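Mandelate racemase/muconate lactonizing enzyme-like protein (Roseovarius sp. TM1035, PDB 3RCY) is of unknown exact reaction but belongs to the magnesium-dependent enolase superfamily, whose members typically abstract a proton next to a substrate carboxylate. Local coordinates at residues R160-V165 / S337-F342; H179-T184 / A219-Q224; A270-E275 / A279-A284. All coordinates share one frame; numbering follows the deposited sequence.

Contact 1: residues R160-V165 / S337-F342; sequences RGYTAV and SIETPF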
ATOM      1  N   ARG A 160     -23.133  42.471  -4.979  1.00 24.20           N
ATOM      2  CA  ARG A 160     -21.967  43.188  -5.427  0.50 24.58           C
ATOM      3  C   ARG A 160     -21.169  42.365  -6.439  1.00 24.42           C
ATOM      4  O   ARG A 160     -20.168  42.816  -6.870  1.00 25.49           O
ATOM      5  CB  ARG A 160     -21.055  43.530  -4.241  0.50 24.84           C
ATOM      6  CG  ARG A 160     -21.140  44.882  -3.536  0.50 29.45           C
ATOM      7  CD  ARG A 160     -20.709  44.855  -2.025  0.50 25.36           C
ATOM      8  NE  ARG A 160     -19.631  43.906  -1.588  0.50 29.00           N
ATOM      9  CZ  ARG A 160     -19.459  43.472  -0.328  0.50 25.21           C
ATOM     10  NH1 ARG A 160     -18.328  42.844   0.065  0.50 28.34           N
ATOM     11  NH2 ARG A 160     -20.407  43.696   0.561  0.50 28.83           N
ATOM     12  N   GLY A 161     -21.621  41.173  -6.784  1.00 22.79           N
ATOM     13  CA  GLY A 161     -20.997  40.334  -7.801  1.00 20.91           C
ATOM     14  C   GLY A 161     -20.093  39.192  -7.356  1.00 19.22           C
ATOM     15  O   GLY A 161     -19.649  38.415  -8.197  1.00 18.60           O
ATOM     16  N   TYR A 162     -19.811  39.076  -6.058  1.00 18.21           N
ATOM     17  CA  TYR A 162     -19.013  37.945  -5.567  1.00 17.15           C
ATOM     18  C   TYR A 162     -19.708  36.615  -5.841  1.00 15.92           C
ATOM     19  O   TYR A 162     -20.928  36.492  -5.660  1.00 15.35           O
ATOM     20  CB  TYR A 162     -18.676  38.082  -4.083  1.00 17.39           C
ATOM     21  CG  TYR A 162     -17.602  39.108  -3.832  1.00 19.48           C
ATOM     22  CD1 TYR A 162     -16.253  38.780  -3.965  1.00 17.35           C
ATOM     23  CD2 TYR A 162     -17.933  40.416  -3.478  1.00 17.72           C
ATOM     24  CE1 TYR A 162     -15.256  39.725  -3.747  1.00 19.12           C
ATOM     25  CE2 TYR A 162     -16.949  41.369  -3.264  1.00 19.73           C
ATOM     26  CZ  TYR A 162     -15.614  41.016  -3.399  1.00 17.58           C
ATOM     27  OH  TYR A 162     -14.645  41.968  -3.187  1.00 19.83           O
ATOM     28  N   THR A 163     -18.925  35.643  -6.308  1.00 15.14           N
ATOM     29  CA  THR A 163     -19.431  34.318  -6.659  1.00 14.60           C
ATOM     30  C   THR A 163     -19.037  33.261  -5.620  1.00 13.55           C
ATOM     31  O   THR A 163     -19.247  32.061  -5.819  1.00 13.32           O
ATOM     32  CB  THR A 163     -18.926  33.882  -8.053  1.00 15.16           C
ATOM     33  OG1 THR A 163     -17.500  33.793  -8.041  1.00 15.77           O
ATOM     34  CG2 THR A 163     -19.379  34.878  -9.132  1.00 17.30           C
ATOM     35  N   ALA A 164     -18.449  33.713  -4.515  1.00 12.74           N
ATOM     36  CA  ALA A 164     -18.068  32.828  -3.419  1.00 12.24           C
ATOM     37  C   ALA A 164     -17.811  33.666  -2.177  1.00 12.67           C
ATOM     38  O   ALA A 164     -17.295  34.790  -2.271  1.00 12.90           O
ATOM     39  CB  ALA A 164     -16.821  31.990  -3.789  1.00 11.24           C
ATOM     40  N   VAL A 165     -18.198  33.125  -1.024  1.00 12.82           N
ATOM     41  CA  VAL A 165     -18.047  33.815   0.253  1.00 13.18           C
ATOM     42  C   VAL A 165     -17.516  32.860   1.307  1.00 13.09           C
ATOM     43  O   VAL A 165     -17.866  31.678   1.309  1.00 12.64           O
ATOM     44  CB  VAL A 165     -19.373  34.466   0.742  1.00 13.51           C
ATOM     45  CG1 VAL A 165     -19.833  35.551  -0.227  1.00 13.82           C
ATOM     46  CG2 VAL A 165     -20.487  33.428   0.956  1.00 13.94           C
ATOM     47  N   SER A 337      -9.620  38.113  -1.369  1.00 14.20           N
ATOM     48  CA  SER A 337      -9.503  39.564  -1.457  1.00 14.69           C
ATOM     49  C   SER A 337     -10.107  40.248  -0.230  1.00 14.74           C
ATOM     50  O   SER A 337     -11.017  39.716   0.420  1.00 14.52           O
ATOM     51  CB  SER A 337     -10.172  40.081  -2.741  1.00 14.94           C
ATOM     52  OG  SER A 337      -9.703  39.375  -3.887  1.00 19.55           O
ATOM     53  N   ILE A 338      -9.579  41.426   0.091  1.00 14.98           N
ATOM     54  CA  ILE A 338     -10.057  42.210   1.224  1.00 15.36           C
ATOM     55  C   ILE A 338     -10.297  43.637   0.746  1.00 16.21           C
ATOM     56  O   ILE A 338      -9.368  44.323   0.286  1.00 16.32           O
ATOM     57  CB  ILE A 338      -9.054  42.211   2.417  1.00 15.28           C
ATOM     58  CG1 ILE A 338      -8.657  40.777   2.807  1.00 15.04           C
ATOM     59  CG2 ILE A 338      -9.661  42.965   3.623  1.00 15.36           C
ATOM     60  CD1 ILE A 338      -7.560  40.688   3.883  1.00 14.93           C
ATOM     61  N   GLU A 339     -11.548  44.075   0.833  1.00 16.85           N
ATOM     62  CA  GLU A 339     -11.917  45.408   0.378  1.00 18.10           C
ATOM     63  C   GLU A 339     -12.030  46.365   1.561  1.00 17.98           C
ATOM     64  O   GLU A 339     -13.006  46.314   2.307  1.00 18.17           O
ATOM     65  CB  GLU A 339     -13.238  45.349  -0.391  1.00 19.59           C
ATOM     66  CG  GLU A 339     -13.491  46.526  -1.316  1.00 34.15           C
ATOM     67  CD  GLU A 339     -14.947  46.624  -1.770  1.00 21.83           C
ATOM     68  OE1 GLU A 339     -15.710  45.646  -1.568  1.00 34.51           O
ATOM     69  OE2 GLU A 339     -15.329  47.684  -2.322  1.00 34.67           O
ATOM     70  N   THR A 340     -11.027  47.225   1.734  1.00 17.21           N
ATOM     71  CA  THR A 340     -11.076  48.282   2.753  1.00 16.87           C
ATOM     72  C   THR A 340     -10.512  49.562   2.160  1.00 16.52           C
ATOM     73  O   THR A 340      -9.726  49.501   1.207  1.00 16.28           O
ATOM     74  CB  THR A 340     -10.286  47.937   4.062  1.00 16.60           C
ATOM     75  OG1 THR A 340      -8.876  48.022   3.822  1.00 16.31           O
ATOM     76  CG2 THR A 340     -10.649  46.552   4.602  1.00 16.72           C
ATOM     77  N   PRO A 341     -10.908  50.732   2.711  1.00 16.53           N
ATOM     78  CA  PRO A 341     -10.325  51.982   2.227  1.00 16.76           C
ATOM     79  C   PRO A 341      -8.792  51.981   2.301  1.00 16.81           C
ATOM     80  O   PRO A 341      -8.137  52.476   1.386  1.00 17.29           O
ATOM     81  CB  PRO A 341     -10.929  53.043   3.167  1.00 17.22           C
ATOM     82  CG  PRO A 341     -12.218  52.436   3.620  1.00 22.73           C
ATOM     83  CD  PRO A 341     -11.925  50.969   3.754  1.00 16.85           C
ATOM     84  N   PHE A 342      -8.230  51.417   3.369  1.00 16.56           N
ATOM     85  CA  PHE A 342      -6.774  51.430   3.568  1.00 16.55           C
ATOM     86  C   PHE A 342      -6.042  50.538   2.558  1.00 16.32           C
ATOM     87  O   PHE A 342      -5.032  50.961   1.987  1.00 16.30           O
ATOM     88  CB  PHE A 342      -6.405  51.048   5.011  1.00 16.29           C
ATOM     89  CG  PHE A 342      -4.944  51.246   5.343  1.00 19.88           C
ATOM     90  CD1 PHE A 342      -4.414  52.526   5.489  1.00 17.03           C
ATOM     91  CD2 PHE A 342      -4.104  50.151   5.515  1.00 16.22           C
ATOM     92  CE1 PHE A 342      -3.060  52.716   5.796  1.00 20.42           C
ATOM     93  CE2 PHE A 342      -2.751  50.324   5.822  1.00 19.64           C
ATOM     94  CZ  PHE A 342      -2.228  51.608   5.966  1.00 16.86           C
TER
HETATM   95  O   HOH W   1     -15.619  44.372  -3.990  1.00 35.93           O
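Water 1 joins Tyr-162 to Glu-339: it lies 2.7 Å from the phenol OH of Tyr-162 and gives a weak hydrogen bond, also 2.7 Å, to OE1 of Glu-339. The two partners subtend about 99° at the water, so the phenol and the carboxylate meet round a corner; OH of Tyr-162 and OE1 of Glu-339 remain 4.2 Å apart, with no direct bond. The ring and carboxylate planes are turned 41° against each other. Glu-339 gets there by stretching out: with its CG anti to the backbone N (chi1 -160°) and the chain extended beyond, OE1 is carried across to the water. Tyr-162 is buried, but its hydroxyl lies at the outer end of the ring, beside two exposed charged residues. One of them, Arg-160, brings NH1 to 4.2 Å from Glu-339 OE1, but the oxygen sits far off the plane of the guanidinium, where none of its hydrogens is aimed. At most a diffuse attraction between charges remains; Arg-160 has two conformers, which makes even this doubtful. Its firm partner is Asp-156, which forms a salt bridge with NH2 from the helix just before. That helix, 147-159, ends in a Schellman motif at Gly-161, whose positive phi would press a side chain against the preceding carbonyl oxygen. The chain then enters strand 164-167, while 337-342 leads from strand 335-336 into helix 341-346, N-capped by Thr-340. Strand 126-131 lies between these strands and parallel to both in the C-terminal barrel sheet, its Thr-130 touching the Tyr-162 side chain.

Contact 2: residues H179-T184 / A219-Q224; sequences HMPAMT and AIRLGQ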
ATOM      1  N   HIS A 179      -8.708  20.164  18.789  1.00 13.21           N
ATOM      2  CA  HIS A 179      -9.690  19.795  19.806  1.00 13.39           C
ATOM      3  C   HIS A 179     -10.962  19.269  19.154  1.00 13.08           C
ATOM      4  O   HIS A 179     -11.137  19.386  17.941  1.00 13.01           O
ATOM      5  CB  HIS A 179      -9.991  20.959  20.782  1.00 13.89           C
ATOM      6  CG  HIS A 179     -10.599  22.165  20.130  1.00 14.59           C
ATOM      7  ND1 HIS A 179      -9.877  23.306  19.853  1.00 14.25           N
ATOM      8  CD2 HIS A 179     -11.865  22.412  19.711  1.00 14.22           C
ATOM      9  CE1 HIS A 179     -10.668  24.202  19.288  1.00 14.31           C
ATOM     10  NE2 HIS A 179     -11.878  23.682  19.185  1.00 14.91           N
ATOM     11  N   MET A 180     -11.839  18.680  19.957  1.00 12.97           N
ATOM     12  CA  MET A 180     -13.134  18.222  19.465  1.00 13.66           C
ATOM     13  C   MET A 180     -14.104  19.403  19.508  1.00 13.84           C
ATOM     14  O   MET A 180     -14.167  20.101  20.517  1.00 14.45           O
ATOM     15  CB  MET A 180     -13.637  17.060  20.334  1.00 14.00           C
ATOM     16  CG  MET A 180     -14.972  16.453  19.913  1.00 11.30           C
ATOM     17  SD  MET A 180     -14.875  15.434  18.429  1.00 14.18           S
ATOM     18  CE  MET A 180     -14.102  13.926  19.058  1.00 11.04           C
ATOM     19  N   PRO A 181     -14.853  19.650  18.413  1.00 13.76           N
ATOM     20  CA  PRO A 181     -15.853  20.723  18.473  1.00 13.84           C
ATOM     21  C   PRO A 181     -16.912  20.446  19.542  1.00 14.31           C
ATOM     22  O   PRO A 181     -17.240  19.283  19.816  1.00 13.88           O
ATOM     23  CB  PRO A 181     -16.507  20.680  17.081  1.00 13.75           C
ATOM     24  CG  PRO A 181     -16.279  19.252  16.605  1.00 11.91           C
ATOM     25  CD  PRO A 181     -14.897  18.928  17.126  1.00 13.40           C
ATOM     26  N   ALA A 182     -17.432  21.513  20.143  1.00 14.79           N
ATOM     27  CA  ALA A 182     -18.611  21.416  20.993  1.00 15.65           C
ATOM     28  C   ALA A 182     -19.813  21.137  20.085  1.00 16.06           C
ATOM     29  O   ALA A 182     -19.755  21.440  18.895  1.00 15.52           O
ATOM     30  CB  ALA A 182     -18.797  22.711  21.741  1.00 15.80           C
ATOM     31  N   MET A 183     -20.884  20.555  20.635  1.00 16.79           N
ATOM     32  CA  MET A 183     -22.128  20.362  19.881  1.00 17.43           C
ATOM     33  C   MET A 183     -22.668  21.690  19.350  1.00 16.98           C
ATOM     34  O   MET A 183     -23.219  21.746  18.252  1.00 17.00           O
ATOM     35  CB  MET A 183     -23.201  19.663  20.729  1.00 19.26           C
ATOM     36  CG  MET A 183     -23.104  18.133  20.764  1.00 25.69           C
ATOM     37  SD  MET A 183     -23.145  17.317  19.141  1.00 21.38           S
ATOM     38  CE  MET A 183     -24.752  17.829  18.526  1.00 25.58           C
ATOM     39  N   THR A 184     -22.491  22.754  20.127  1.00 16.50           N
ATOM     40  CA  THR A 184     -22.880  24.101  19.700  1.00 16.64           C
ATOM     41  C   THR A 184     -22.069  24.617  18.503  1.00 16.12           C
ATOM     42  O   THR A 184     -22.607  25.346  17.679  1.00 16.10           O
ATOM     43  CB  THR A 184     -22.796  25.120  20.855  1.00 16.97           C
ATOM     44  OG1 THR A 184     -21.512  25.020  21.470  1.00 17.95           O
ATOM     45  CG2 THR A 184     -23.889  24.854  21.900  1.00 18.34           C
ATOM     46  N   ALA A 219     -12.744  17.116  13.063  1.00 12.83           N
ATOM     47  CA  ALA A 219     -12.892  17.661  11.712  1.00 12.85           C
ATOM     48  C   ALA A 219     -13.848  16.833  10.865  1.00 13.39           C
ATOM     49  O   ALA A 219     -14.592  17.376  10.046  1.00 13.63           O
ATOM     50  CB  ALA A 219     -11.540  17.760  11.019  1.00 12.35           C
ATOM     51  N   ILE A 220     -13.815  15.516  11.064  1.00 13.32           N
ATOM     52  CA  ILE A 220     -14.724  14.602  10.369  1.00 12.96           C
ATOM     53  C   ILE A 220     -16.172  14.753  10.862  1.00 13.32           C
ATOM     54  O   ILE A 220     -17.094  14.811  10.050  1.00 13.29           O
ATOM     55  CB  ILE A 220     -14.224  13.135  10.441  1.00 12.94           C
ATOM     56  CG1 ILE A 220     -12.910  12.999   9.645  1.00 11.97           C
ATOM     57  CG2 ILE A 220     -15.289  12.149   9.898  1.00 12.49           C
ATOM     58  CD1 ILE A 220     -12.083  11.758   9.987  1.00 13.09           C
ATOM     59  N   ARG A 221     -16.370  14.842  12.178  1.00 13.55           N
ATOM     60  CA  ARG A 221     -17.718  15.060  12.721  1.00 14.00           C
ATOM     61  C   ARG A 221     -18.329  16.388  12.248  1.00 14.36           C
ATOM     62  O   ARG A 221     -19.508  16.440  11.901  1.00 14.40           O
ATOM     63  CB  ARG A 221     -17.723  14.981  14.242  1.00 14.05           C
ATOM     64  CG  ARG A 221     -17.423  13.584  14.787  1.00 12.88           C
ATOM     65  CD  ARG A 221     -17.701  13.504  16.285  1.00 14.11           C
ATOM     66  NE  ARG A 221     -19.040  13.988  16.611  1.00 13.23           N
ATOM     67  CZ  ARG A 221     -19.313  14.965  17.473  1.00 14.45           C
ATOM     68  NH1 ARG A 221     -18.337  15.577  18.152  1.00 12.92           N
ATOM     69  NH2 ARG A 221     -20.576  15.315  17.669  1.00 12.76           N
ATOM     70  N   LEU A 222     -17.524  17.449  12.221  1.00 14.43           N
ATOM     71  CA  LEU A 222     -18.018  18.750  11.755  1.00 14.89           C
ATOM     72  C   LEU A 222     -18.252  18.737  10.247  1.00 14.48           C
ATOM     73  O   LEU A 222     -19.288  19.211   9.758  1.00 14.06           O
ATOM     74  CB  LEU A 222     -17.067  19.890  12.147  1.00 14.87           C
ATOM     75  CG  LEU A 222     -17.410  21.272  11.570  1.00 18.16           C
ATOM     76  CD1 LEU A 222     -18.671  21.833  12.205  1.00 15.35           C
ATOM     77  CD2 LEU A 222     -16.253  22.231  11.766  1.00 15.38           C
ATOM     78  N   GLY A 223     -17.286  18.188   9.522  1.00 14.76           N
ATOM     79  CA  GLY A 223     -17.369  18.058   8.070  1.00 15.00           C
ATOM     80  C   GLY A 223     -18.638  17.371   7.604  1.00 15.57           C
ATOM     81  O   GLY A 223     -19.341  17.891   6.740  1.00 15.43           O
ATOM     82  N   GLN A 224     -18.942  16.202   8.176  1.00 15.57           N
ATOM     83  CA  GLN A 224     -20.105  15.439   7.739  1.00 15.88           C
ATOM     84  C   GLN A 224     -21.429  16.197   7.950  1.00 15.81           C
ATOM     85  O   GLN A 224     -22.356  16.062   7.153  1.00 15.42           O
ATOM     86  CB  GLN A 224     -20.127  14.035   8.374  1.00 16.85           C
ATOM     87  CG  GLN A 224     -20.502  13.978   9.850  1.00 21.95           C
ATOM     88  CD  GLN A 224     -20.328  12.580  10.431  1.00 18.34           C
ATOM     89  OE1 GLN A 224     -21.303  11.852  10.633  1.00 22.17           O
ATOM     90  NE2 GLN A 224     -19.078  12.195  10.680  1.00 21.69           N
TER
HETATM   91  O   HOH W   2     -19.540  17.657  19.497  1.00 11.60           O
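Arg-221 is set edge-on between two methionines, whose side chains both stand nearly perpendicular to its own. At one end of the guanidinium, NH1 gives a weak hydrogen bond to the sulfur of Met-180 (NH1 to SD 3.5 Å, 154° at the hydrogen), while Met-180 CG lies in the guanidinium plane. At the other nitrogen, SD of Met-183 approaches NH2 to 3.6 Å, likewise in the plane. Met-180 has CG anti to the backbone N and a bend at chi2 (74°) that turns SD to NH1; Met-183 leaves its backbone pointing away from helix 216-226, and an opposite bend at chi2 (-56°) helps bring SD back to NH2. A third in-plane neighbour is water 2, which accepts from Arg-221 NH1 at 2.8 Å and donates to Pro-181 O at 2.8 Å, so NH1 serves a water and a sulfur together. NH2 has its main partner in Ser-230 OG of the third subunit, which ties this buried arginine into the subunit interface. Pro-181 and Leu-222 both lean on Phe-214 and on Ile-186. Segment 179-184 leads into and begins helix 183-200, with Ala-182 at its N-cap, and lies against helix 216-226. Both helices belong to the helical layer round the C-terminal barrel, where 216-226 also touches helix 243-252 through Ala-219 and Ile-220.

Contact 3: residues A270-E275 / A279-A284; sequences APVLRE and AILQPA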
ATOM      1  N   ALA A 270       4.359  19.674  -1.837  1.00 13.79           N
ATOM      2  CA  ALA A 270       4.433  18.406  -2.565  1.00 14.65           C
ATOM      3  C   ALA A 270       3.809  17.218  -1.805  1.00 14.04           C
ATOM      4  O   ALA A 270       2.993  16.494  -2.379  1.00 14.36           O
ATOM      5  CB  ALA A 270       5.876  18.101  -2.988  1.00 15.34           C
ATOM      6  N   PRO A 271       4.183  17.011  -0.524  1.00 13.56           N
ATOM      7  CA  PRO A 271       3.567  15.922   0.243  1.00 13.18           C
ATOM      8  C   PRO A 271       2.054  16.070   0.453  1.00 12.84           C
ATOM      9  O   PRO A 271       1.346  15.063   0.488  1.00 13.19           O
ATOM     10  CB  PRO A 271       4.296  15.979   1.591  1.00 13.56           C
ATOM     11  CG  PRO A 271       5.620  16.592   1.270  1.00 14.91           C
ATOM     12  CD  PRO A 271       5.303  17.620   0.222  1.00 13.91           C
ATOM     13  N   VAL A 272       1.568  17.302   0.589  1.00 12.47           N
ATOM     14  CA  VAL A 272       0.128  17.560   0.706  1.00 12.22           C
ATOM     15  C   VAL A 272      -0.612  16.995  -0.516  1.00 12.64           C
ATOM     16  O   VAL A 272      -1.639  16.328  -0.377  1.00 12.90           O
ATOM     17  CB  VAL A 272      -0.157  19.070   0.886  1.00 11.86           C
ATOM     18  CG1 VAL A 272      -1.639  19.387   0.695  1.00 13.68           C
ATOM     19  CG2 VAL A 272       0.319  19.548   2.276  1.00 13.99           C
ATOM     20  N   LEU A 273      -0.069  17.247  -1.705  1.00 12.40           N
ATOM     21  CA  LEU A 273      -0.625  16.699  -2.937  1.00 12.26           C
ATOM     22  C   LEU A 273      -0.459  15.181  -3.009  1.00 12.62           C
ATOM     23  O   LEU A 273      -1.430  14.442  -3.205  1.00 12.62           O
ATOM     24  CB  LEU A 273       0.009  17.373  -4.164  1.00 11.55           C
ATOM     25  CG  LEU A 273      -0.289  18.863  -4.411  1.00 16.45           C
ATOM     26  CD1 LEU A 273       0.681  19.460  -5.448  1.00 11.22           C
ATOM     27  CD2 LEU A 273      -1.760  19.106  -4.825  1.00 11.18           C
ATOM     28  N   ARG A 274       0.772  14.717  -2.821  1.00 13.07           N
ATOM     29  CA  ARG A 274       1.099  13.302  -2.969  1.00 13.91           C
ATOM     30  C   ARG A 274       0.266  12.413  -2.035  1.00 13.91           C
ATOM     31  O   ARG A 274      -0.129  11.311  -2.414  1.00 13.78           O
ATOM     32  CB  ARG A 274       2.601  13.091  -2.725  1.00 15.16           C
ATOM     33  CG  ARG A 274       3.154  11.760  -3.205  1.00 28.96           C
ATOM     34  CD  ARG A 274       4.607  11.626  -2.788  1.00 18.21           C
ATOM     35  NE  ARG A 274       5.472  12.573  -3.490  1.00 29.96           N
ATOM     36  CZ  ARG A 274       6.436  13.288  -2.917  1.00 19.86           C
ATOM     37  NH1 ARG A 274       7.169  14.118  -3.651  1.00 30.48           N
ATOM     38  NH2 ARG A 274       6.664  13.203  -1.606  1.00 30.97           N
ATOM     39  N   GLU A 275      -0.001  12.893  -0.820  1.00 13.88           N
ATOM     40  CA  GLU A 275      -0.794  12.113   0.135  1.00 14.57           C
ATOM     41  C   GLU A 275      -2.314  12.320  -0.000  1.00 13.88           C
ATOM     42  O   GLU A 275      -3.096  11.673   0.693  1.00 13.71           O
ATOM     43  CB  GLU A 275      -0.329  12.378   1.582  1.00 16.14           C
ATOM     44  CG  GLU A 275       1.151  12.072   1.847  1.00 33.28           C
ATOM     45  CD  GLU A 275       1.573  10.654   1.447  1.00 19.16           C
ATOM     46  OE1 GLU A 275       0.839   9.681   1.763  1.00 34.36           O
ATOM     47  OE2 GLU A 275       2.648  10.510   0.817  1.00 34.10           O
ATOM     48  N   ALA A 279      -7.085  19.220  -2.059  1.00 12.16           N
ATOM     49  CA  ALA A 279      -7.369  19.373  -3.481  1.00 11.78           C
ATOM     50  C   ALA A 279      -7.125  20.812  -3.937  1.00 11.80           C
ATOM     51  O   ALA A 279      -6.988  21.082  -5.128  1.00 12.00           O
ATOM     52  CB  ALA A 279      -8.816  18.985  -3.754  1.00 11.51           C
ATOM     53  N   ILE A 280      -7.085  21.729  -2.975  1.00 11.74           N
ATOM     54  CA  ILE A 280      -6.949  23.162  -3.251  1.00 11.62           C
ATOM     55  C   ILE A 280      -5.829  23.746  -2.388  1.00 11.87           C
ATOM     56  O   ILE A 280      -5.857  23.615  -1.165  1.00 12.27           O
ATOM     57  CB  ILE A 280      -8.294  23.899  -3.011  1.00 11.33           C
ATOM     58  CG1 ILE A 280      -9.355  23.406  -4.018  1.00  9.72           C
ATOM     59  CG2 ILE A 280      -8.117  25.433  -3.089  1.00  9.37           C
ATOM     60  CD1 ILE A 280     -10.819  23.544  -3.543  1.00 11.22           C
ATOM     61  N   LEU A 281      -4.842  24.370  -3.031  1.00 11.18           N
ATOM     62  CA  LEU A 281      -3.672  24.879  -2.316  1.00 11.17           C
ATOM     63  C   LEU A 281      -3.757  26.386  -2.137  1.00 11.08           C
ATOM     64  O   LEU A 281      -3.998  27.110  -3.098  1.00 11.18           O
ATOM     65  CB  LEU A 281      -2.366  24.496  -3.038  1.00 10.58           C
ATOM     66  CG  LEU A 281      -2.137  23.001  -3.314  1.00 15.29           C
ATOM     67  CD1 LEU A 281      -0.788  22.757  -3.999  1.00 10.04           C
ATOM     68  CD2 LEU A 281      -2.276  22.127  -2.049  1.00 10.09           C
ATOM     69  N   GLN A 282      -3.533  26.843  -0.906  1.00 11.09           N
ATOM     70  CA  GLN A 282      -3.723  28.247  -0.548  1.00 11.62           C
ATOM     71  C   GLN A 282      -2.456  28.875   0.036  1.00 12.36           C
ATOM     72  O   GLN A 282      -2.461  29.343   1.183  1.00 12.40           O
ATOM     73  CB  GLN A 282      -4.880  28.374   0.451  1.00 11.94           C
ATOM     74  CG  GLN A 282      -6.183  27.713  -0.008  1.00 10.66           C
ATOM     75  CD  GLN A 282      -7.194  27.610   1.108  1.00 12.62           C
ATOM     76  OE1 GLN A 282      -6.921  27.026   2.164  1.00 10.92           O
ATOM     77  NE2 GLN A 282      -8.377  28.174   0.884  1.00 11.14           N
ATOM     78  N   PRO A 283      -1.358  28.897  -0.744  1.00 12.39           N
ATOM     79  CA  PRO A 283      -0.157  29.473  -0.154  1.00 12.09           C
ATOM     80  C   PRO A 283      -0.327  30.970   0.043  1.00 12.20           C
ATOM     81  O   PRO A 283      -1.054  31.632  -0.718  1.00 11.44           O
ATOM     82  CB  PRO A 283       0.909  29.225  -1.211  1.00 12.33           C
ATOM     83  CG  PRO A 283       0.137  29.283  -2.528  1.00 10.11           C
ATOM     84  CD  PRO A 283      -1.202  28.633  -2.190  1.00 12.61           C
ATOM     85  N   ALA A 284       0.298  31.484   1.093  1.00 11.66           N
ATOM     86  CA  ALA A 284       0.510  32.915   1.202  1.00 12.05           C
ATOM     87  C   ALA A 284       1.861  33.184   0.549  1.00 12.13           C
ATOM     88  O   ALA A 284       2.899  32.769   1.076  1.00 12.22           O
ATOM     89  CB  ALA A 284       0.519  33.340   2.675  1.00 11.64           C
TER
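Leu-281 meets Val-272 and Leu-273 through branched aliphatic groups alone; no ring, amide or guanidinium offers a face or an edge here. The two methyls of Leu-281 divide the work. CD1 is set against the fork of Leu-273, 3.9 Å from CD2 and equally near CG and CD1 of that residue. CD2 reaches Val-272 CG1 at 3.9 Å and also lies 4.1 Å from Leu-273 CD2. Leu-281 and Val-272 run alongside one another head to tail, while Leu-273 slants across. Val-272 has CG1 anti to its backbone N (chi1 167°), which turns this methyl to Leu-281. The CB of Leu-273 does not aim at the strand, and only the isobutyl end swings over to it. This is the return leg of a beta-alpha-beta unit in the barrel: strand 257-259, helix 266-274 and then, after a short turn, strand 280-281, parallel to the first and hydrogen-bonded to it. An alanine in place of Leu-281 would probably leave a gap between helix and strand, with Val-272 CG1 and the Leu-273 fork losing their mate. Helix 290-302 adds Val-297 against Leu-281 and Met-300 against Leu-273. Val-272 also touches Leu-263, which lines a pocket holding alpha-D-ribofuranose, and its own side chain is about 5 Å from such a sugar. One residue beyond Leu-281, Gln-282 NE2 hydrogen-bonds to OE1 of Glu-235, a residue of the magnesium site.

In the fold
All three contacts belong to the enolase C-terminal domain-like region, spaced round its barrel without touching. The centres of contacts 1 and 2 lie about 29 Å apart. Contact 3 is centred about 25 Å from contact 1 and about 23 Å from contact 2. Along the chain, contact 1 closes a long loop from strand 164-167 to helix 341-346; contacts 2 and 3 follow one another inside it. Contacts 1 and 3 reach the same sheet, contact 3 through strand 280-281, while contact 2 joins parts of the outer helical layer. Contact 1 therefore brings early and late parts of the barrel together, contact 2 is tied by Arg-221 to the third subunit, and contact 3 lies beside a bound ribofuranose.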